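Local atomic coordinates of uncharacterized protein YP_928783.1 (Shewanella amazonensis SB2B, PDB entry 3KE2), a protein that is of unknown function but, having a winged helix-turn-helix domain, may bind DNA. Residues Lys22-His27 against Thr93-Val98; His27-Ala32 against Asp52-Phe57. One frame throughout, in Å; residues are numbered along the deposited sequence.

Both contacts hold helix 14-31, one on each of two other helices. Contact 1 joins it to helix 88-102 and is partly buried, its centre about 8 Å from the centre of the chain. Contact 2 joins it to helix 47-55 and the residues just after it, and lies deeper, its centre about 3 Å from that of the chain. No hydrogen bond crosses either contact. Contact 1 sets valine methyls against a tyrosine and a histidine. Contact 2 rests on one selenomethionine, which meets an isoleucine and a phenylalanine. His27 belongs to both ranges but touches only the 93-98 side. Lys22 NZ probably hydrogen-bonds Ser56 OG at 2.8 Å, and Leu25 packs on Ala53 and Phe57.

Contact 1 (Lys22-His27 against Thr93-Val98); sequences KLYLAH and THVDEV
The ring of Tyr24 meets Val95 at its edge. Val95 CG1 lies near the ring plane, 4.0 Å from Tyr24 CE1. The other flat group is the ring of His27. Asp31, one turn further along the same helix, lies over one face of that ring, toward its rim. Val95 CG2 approaches the His27 ring obliquely. The contact packs helix 14-31 on helix 88-102, the first and the penultimate helices of a winged helix-turn-helix chain. The two short segments run at 122° to each other, with axes 11.0 Å apart at the closest. Tyr24 and His27 reach across from one side, two valines from the other.

On the 93-98 side Val95 is covered most. Its two methyls serve different rings. CG1, anti to the backbone N (chi1 -175°), goes to the tyrosine, and CG2 goes to the histidine. The valine side chain crosses each of the two at about a right angle. Tyr24 and His27 stand three residues apart on their helix, and both swing CG away from the backbone N, beside the carbonyl carbon. One turn after Val95, Val98 meets the tyrosine near its root: Val98 CG1 is 4.2 Å from Tyr24 CB.

Lys99 and Leu102 of helix 88-102 also touch Tyr24, and Asp92 touches His27. Leu23, next to Tyr24 in the same segment, packs on Pro85 of the second subunit.

The closest approach between the segments is from His27 NE2 to Val95 CG2, at 3.6 Å, a packing contact and not a hydrogen bond.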
loop_
_atom_site.group_PDB
_atom_site.type_symbol
_atom_site.label_atom_id
_atom_site.label_comp_id
_atom_site.label_asym_id
_atom_site.label_seq_id
_atom_site.Cartn_x
_atom_site.Cartn_y
_atom_site.Cartn_z
ATOM N N LYS A 22 3.963 1.577 7.411
ATOM C CA LYS A 22 2.978 0.543 7.705
ATOM C C LYS A 22 3.534 -0.795 7.270
ATOM O O LYS A 22 3.392 -1.768 7.997
ATOM C CB LYS A 22 1.608 0.815 7.051
ATOM C CG LYS A 22 1.033 2.240 7.301
ATOM C CD LYS A 22 -0.359 2.449 6.641
ATOM C CE LYS A 22 -0.633 3.938 6.219
ATOM N NZ LYS A 22 -0.507 4.949 7.294
ATOM N N LEU A 23 4.191 -0.862 6.114
ATOM C CA LEU A 23 4.738 -2.159 5.662
ATOM C C LEU A 23 5.855 -2.666 6.538
ATOM O O LEU A 23 6.006 -3.884 6.728
ATOM C CB LEU A 23 5.228 -2.108 4.213
ATOM C CG LEU A 23 4.257 -2.447 3.090
ATOM C CD1 LEU A 23 2.897 -1.903 3.309
ATOM C CD2 LEU A 23 4.868 -1.920 1.786
ATOM N N TYR A 24 6.640 -1.728 7.064
ATOM C CA TYR A 24 7.778 -2.065 7.918
ATOM C C TYR A 24 7.281 -2.615 9.242
ATOM O O TYR A 24 7.797 -3.643 9.741
ATOM C CB TYR A 24 8.687 -0.855 8.144
ATOM C CG TYR A 24 9.936 -1.203 8.907
ATOM C CD1 TYR A 24 10.955 -1.935 8.314
ATOM C CD2 TYR A 24 10.110 -0.798 10.206
ATOM C CE1 TYR A 24 12.122 -2.272 9.023
ATOM C CE2 TYR A 24 11.259 -1.126 10.916
ATOM C CZ TYR A 24 12.260 -1.864 10.321
ATOM O OH TYR A 24 13.403 -2.169 11.046
ATOM N N LEU A 25 6.293 -1.940 9.826
ATOM C CA LEU A 25 5.735 -2.424 11.090
ATOM C C LEU A 25 5.158 -3.828 10.882
ATOM O O LEU A 25 5.451 -4.765 11.635
ATOM C CB LEU A 25 4.675 -1.483 11.622
ATOM C CG LEU A 25 5.184 -0.198 12.201
ATOM C CD1 LEU A 25 4.016 0.592 12.744
ATOM C CD2 LEU A 25 6.151 -0.549 13.286
ATOM N N ALA A 26 4.385 -3.971 9.817
ATOM C CA ALA A 26 3.770 -5.234 9.521
ATOM C C ALA A 26 4.830 -6.316 9.394
ATOM O O ALA A 26 4.613 -7.440 9.820
ATOM C CB ALA A 26 2.949 -5.126 8.241
ATOM N N HIS A 27 5.966 -5.990 8.792
ATOM C CA HIS A 27 7.062 -6.969 8.646
ATOM C C HIS A 27 7.603 -7.337 10.028
ATOM O O HIS A 27 7.760 -8.503 10.331
ATOM C CB HIS A 27 8.147 -6.404 7.709
ATOM C CG HIS A 27 9.402 -7.219 7.619
ATOM N ND1 HIS A 27 9.575 -8.228 6.690
ATOM C CD2 HIS A 27 10.577 -7.121 8.292
ATOM C CE1 HIS A 27 10.791 -8.737 6.818
ATOM N NE2 HIS A 27 11.421 -8.080 7.781
ATOM N N THR A 93 12.753 -8.302 0.774
ATOM C CA THR A 93 13.797 -7.885 -0.126
ATOM C C THR A 93 14.294 -6.475 0.111
ATOM O O THR A 93 15.471 -6.208 -0.108
ATOM C CB THR A 93 13.244 -7.956 -1.579
ATOM O OG1 THR A 93 12.723 -9.280 -1.816
ATOM C CG2 THR A 93 14.318 -7.555 -2.649
ATOM N N HIS A 94 13.420 -5.585 0.587
ATOM C CA HIS A 94 13.767 -4.158 0.730
ATOM C C HIS A 94 13.956 -3.626 2.167
ATOM O O HIS A 94 14.079 -2.403 2.371
ATOM C CB HIS A 94 12.678 -3.331 -0.023
ATOM C CG HIS A 94 12.618 -3.595 -1.517
ATOM N ND1 HIS A 94 12.057 -4.738 -2.060
ATOM C CD2 HIS A 94 13.028 -2.850 -2.576
ATOM C CE1 HIS A 94 12.158 -4.700 -3.380
ATOM N NE2 HIS A 94 12.738 -3.563 -3.719
ATOM N N VAL A 95 14.057 -4.523 3.150
ATOM C CA VAL A 95 14.163 -4.099 4.560
ATOM C C VAL A 95 15.242 -3.053 4.854
ATOM O O VAL A 95 14.956 -2.018 5.440
ATOM C CB VAL A 95 14.414 -5.290 5.531
ATOM C CG1 VAL A 95 14.387 -4.800 6.990
ATOM C CG2 VAL A 95 13.401 -6.387 5.329
ATOM N N ASP A 96 16.481 -3.334 4.475
ATOM C CA ASP A 96 17.587 -2.417 4.768
ATOM C C ASP A 96 17.315 -1.013 4.214
ATOM O O ASP A 96 17.500 0.008 4.904
ATOM C CB ASP A 96 18.912 -2.937 4.185
ATOM C CG ASP A 96 19.392 -4.262 4.808
ATOM O OD1 ASP A 96 18.625 -4.967 5.509
ATOM O OD2 ASP A 96 20.575 -4.604 4.558
ATOM N N GLU A 97 16.872 -0.990 2.957
ATOM C CA GLU A 97 16.570 0.240 2.238
ATOM C C GLU A 97 15.472 1.068 2.952
ATOM O O GLU A 97 15.624 2.283 3.217
ATOM C CB GLU A 97 16.156 -0.138 0.810
ATOM C CG GLU A 97 15.974 1.017 -0.151
ATOM C CD GLU A 97 15.473 0.558 -1.538
ATOM O OE1 GLU A 97 15.123 -0.642 -1.712
ATOM O OE2 GLU A 97 15.433 1.407 -2.456
ATOM N N VAL A 98 14.385 0.378 3.289
ATOM C CA VAL A 98 13.237 0.984 3.958
ATOM C C VAL A 98 13.549 1.473 5.370
ATOM O O VAL A 98 13.106 2.551 5.778
ATOM C CB VAL A 98 12.089 -0.024 4.028
ATOM C CG1 VAL A 98 10.940 0.530 4.853
ATOM C CG2 VAL A 98 11.648 -0.407 2.614
#

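Contact 2 (His27-Ala32 against Asp52-Phe57); sequences HLMDDA and DAIASF
Ala53 O, one residue before the Ile54 that packs on Met29, accepts two hydrogen bonds. Ser56 OG donates one to Ala53 O at 2.9 Å, and Ser56 N donates the other to the same Ala53 O at 3.0 Å. Both donors come from the same face of the carbonyl plane, and the hydroxyl is tilted 26° out of it. Ser56 is the first residue after the helix to leave helical backbone angles, and its hydroxyl bonds back to the last turn.

Across the contact the packing is apolar. Met29 is a selenomethionine with an extended side chain. Chi1 of -65° sets CG anti to the carbonyl carbon, and the straight chain beyond carries SE and CE over to the other segment. Met29 CE touches Ile54 CD1 at 3.4 Å and also meets Ile54 CG1.

This packing ties the first helix of the winged helix-turn-helix fold to helix 47-55 and the residues just after it. By its order in the chain, helix 47-55 is probably the recognition helix. Leu39 of helix 36-43 and Tyr78 of strand 77-82 also touch Met29, while Leu36 and Tyr78 touch Ile54.

Phe57 comes from the opposite direction to Met29. Met29 SE lies 5.1 Å from the centroid of the Phe57 ring, 67° off the ring normal, in a Met-aromatic contact. The ring atom nearest to Met29 SE is Phe57 CE2, at 3.9 Å.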
loop_
_atom_site.group_PDB
_atom_site.type_symbol
_atom_site.label_atom_id
_atom_site.label_comp_id
_atom_site.label_asym_id
_atom_site.label_seq_id
_atom_site.Cartn_x
_atom_site.Cartn_y
_atom_site.Cartn_z
ATOM N N HIS A 27 5.966 -5.990 8.792
ATOM C CA HIS A 27 7.062 -6.969 8.646
ATOM C C HIS A 27 7.603 -7.337 10.028
ATOM O O HIS A 27 7.760 -8.503 10.331
ATOM C CB HIS A 27 8.147 -6.404 7.709
ATOM C CG HIS A 27 9.402 -7.219 7.619
ATOM N ND1 HIS A 27 9.575 -8.228 6.690
ATOM C CD2 HIS A 27 10.577 -7.121 8.292
ATOM C CE1 HIS A 27 10.791 -8.737 6.818
ATOM N NE2 HIS A 27 11.421 -8.080 7.781
ATOM N N LEU A 28 7.854 -6.338 10.873
ATOM C CA LEU A 28 8.351 -6.591 12.214
ATOM C C LEU A 28 7.400 -7.502 13.003
ATOM O O LEU A 28 7.822 -8.502 13.576
ATOM C CB LEU A 28 8.537 -5.285 12.953
ATOM C CG LEU A 28 9.689 -4.392 12.505
ATOM C CD1 LEU A 28 9.649 -3.141 13.354
ATOM C CD2 LEU A 28 11.056 -5.091 12.603
HETATM N N MSE A 29 6.113 -7.161 12.973
HETATM C CA MSE A 29 5.065 -7.904 13.668
HETATM C C MSE A 29 4.914 -9.318 13.181
HETATM O O MSE A 29 4.525 -10.204 13.930
HETATM C CB MSE A 29 3.735 -7.200 13.466
HETATM C CG MSE A 29 3.684 -5.860 14.093
HETATM SE SE MSE A 29 2.076 -4.960 13.610
HETATM C CE MSE A 29 2.464 -3.340 14.422
ATOM N N ASP A 30 5.250 -9.542 11.931
ATOM C CA ASP A 30 5.093 -10.846 11.346
ATOM C C ASP A 30 6.256 -11.775 11.683
ATOM O O ASP A 30 6.074 -12.984 11.703
ATOM C CB ASP A 30 4.975 -10.695 9.818
ATOM C CG ASP A 30 4.180 -11.825 9.156
ATOM O OD1 ASP A 30 3.098 -12.194 9.671
ATOM O OD2 ASP A 30 4.606 -12.285 8.071
ATOM N N ASP A 31 7.447 -11.239 11.946
ATOM C CA ASP A 31 8.624 -12.103 12.229
ATOM C C ASP A 31 8.897 -12.352 13.728
ATOM O O ASP A 31 9.692 -13.222 14.061
ATOM C CB ASP A 31 9.895 -11.546 11.535
ATOM C CG ASP A 31 9.731 -11.379 9.959
ATOM O OD1 ASP A 31 8.589 -11.443 9.387
ATOM O OD2 ASP A 31 10.777 -11.157 9.288
ATOM N N ALA A 32 8.232 -11.599 14.602
ATOM C CA ALA A 32 8.364 -11.713 16.058
ATOM C C ALA A 32 7.096 -11.196 16.785
ATOM O O ALA A 32 6.328 -10.413 16.232
ATOM C CB ALA A 32 9.591 -10.956 16.544
ATOM N N ASP A 52 -1.310 5.105 15.651
ATOM C CA ASP A 52 -1.870 5.693 14.426
ATOM C C ASP A 52 -1.495 4.906 13.195
ATOM O O ASP A 52 -2.300 4.776 12.287
ATOM C CB ASP A 52 -1.441 7.171 14.223
ATOM C CG ASP A 52 -2.030 8.141 15.273
ATOM O OD1 ASP A 52 -2.601 7.720 16.303
ATOM O OD2 ASP A 52 -1.886 9.360 15.067
ATOM N N ALA A 53 -0.269 4.405 13.132
ATOM C CA ALA A 53 0.142 3.627 11.955
ATOM C C ALA A 53 -0.666 2.348 11.921
ATOM O O ALA A 53 -1.289 2.014 10.911
ATOM C CB ALA A 53 1.603 3.322 11.990
ATOM N N ILE A 54 -0.688 1.661 13.058
ATOM C CA ILE A 54 -1.435 0.414 13.202
ATOM C C ILE A 54 -2.912 0.669 12.947
ATOM O O ILE A 54 -3.586 -0.117 12.271
ATOM C CB ILE A 54 -1.224 -0.195 14.582
ATOM C CG1 ILE A 54 0.216 -0.683 14.697
ATOM C CG2 ILE A 54 -2.148 -1.344 14.800
ATOM C CD1 ILE A 54 0.610 -1.104 16.104
ATOM N N ALA A 55 -3.409 1.790 13.441
ATOM C CA ALA A 55 -4.808 2.119 13.234
ATOM C C ALA A 55 -5.142 2.184 11.762
ATOM O O ALA A 55 -6.247 1.849 11.387
ATOM C CB ALA A 55 -5.173 3.453 13.912
ATOM N N SER A 56 -4.195 2.592 10.925
ATOM C CA SER A 56 -4.473 2.730 9.496
ATOM C C SER A 56 -4.084 1.511 8.608
ATOM O O SER A 56 -4.131 1.602 7.393
ATOM C CB SER A 56 -3.818 4.030 8.964
ATOM O OG SER A 56 -2.402 3.976 9.095
ATOM N N PHE A 57 -3.715 0.379 9.188
ATOM C CA PHE A 57 -3.410 -0.799 8.357
ATOM C C PHE A 57 -4.629 -1.170 7.520
ATOM O O PHE A 57 -4.506 -1.573 6.365
ATOM C CB PHE A 57 -2.989 -2.004 9.210
ATOM C CG PHE A 57 -1.544 -2.004 9.653
ATOM C CD1 PHE A 57 -0.821 -0.842 9.792
ATOM C CD2 PHE A 57 -0.966 -3.193 10.100
ATOM C CE1 PHE A 57 0.491 -0.875 10.241
ATOM C CE2 PHE A 57 0.349 -3.225 10.591
ATOM C CZ PHE A 57 1.065 -2.074 10.656
#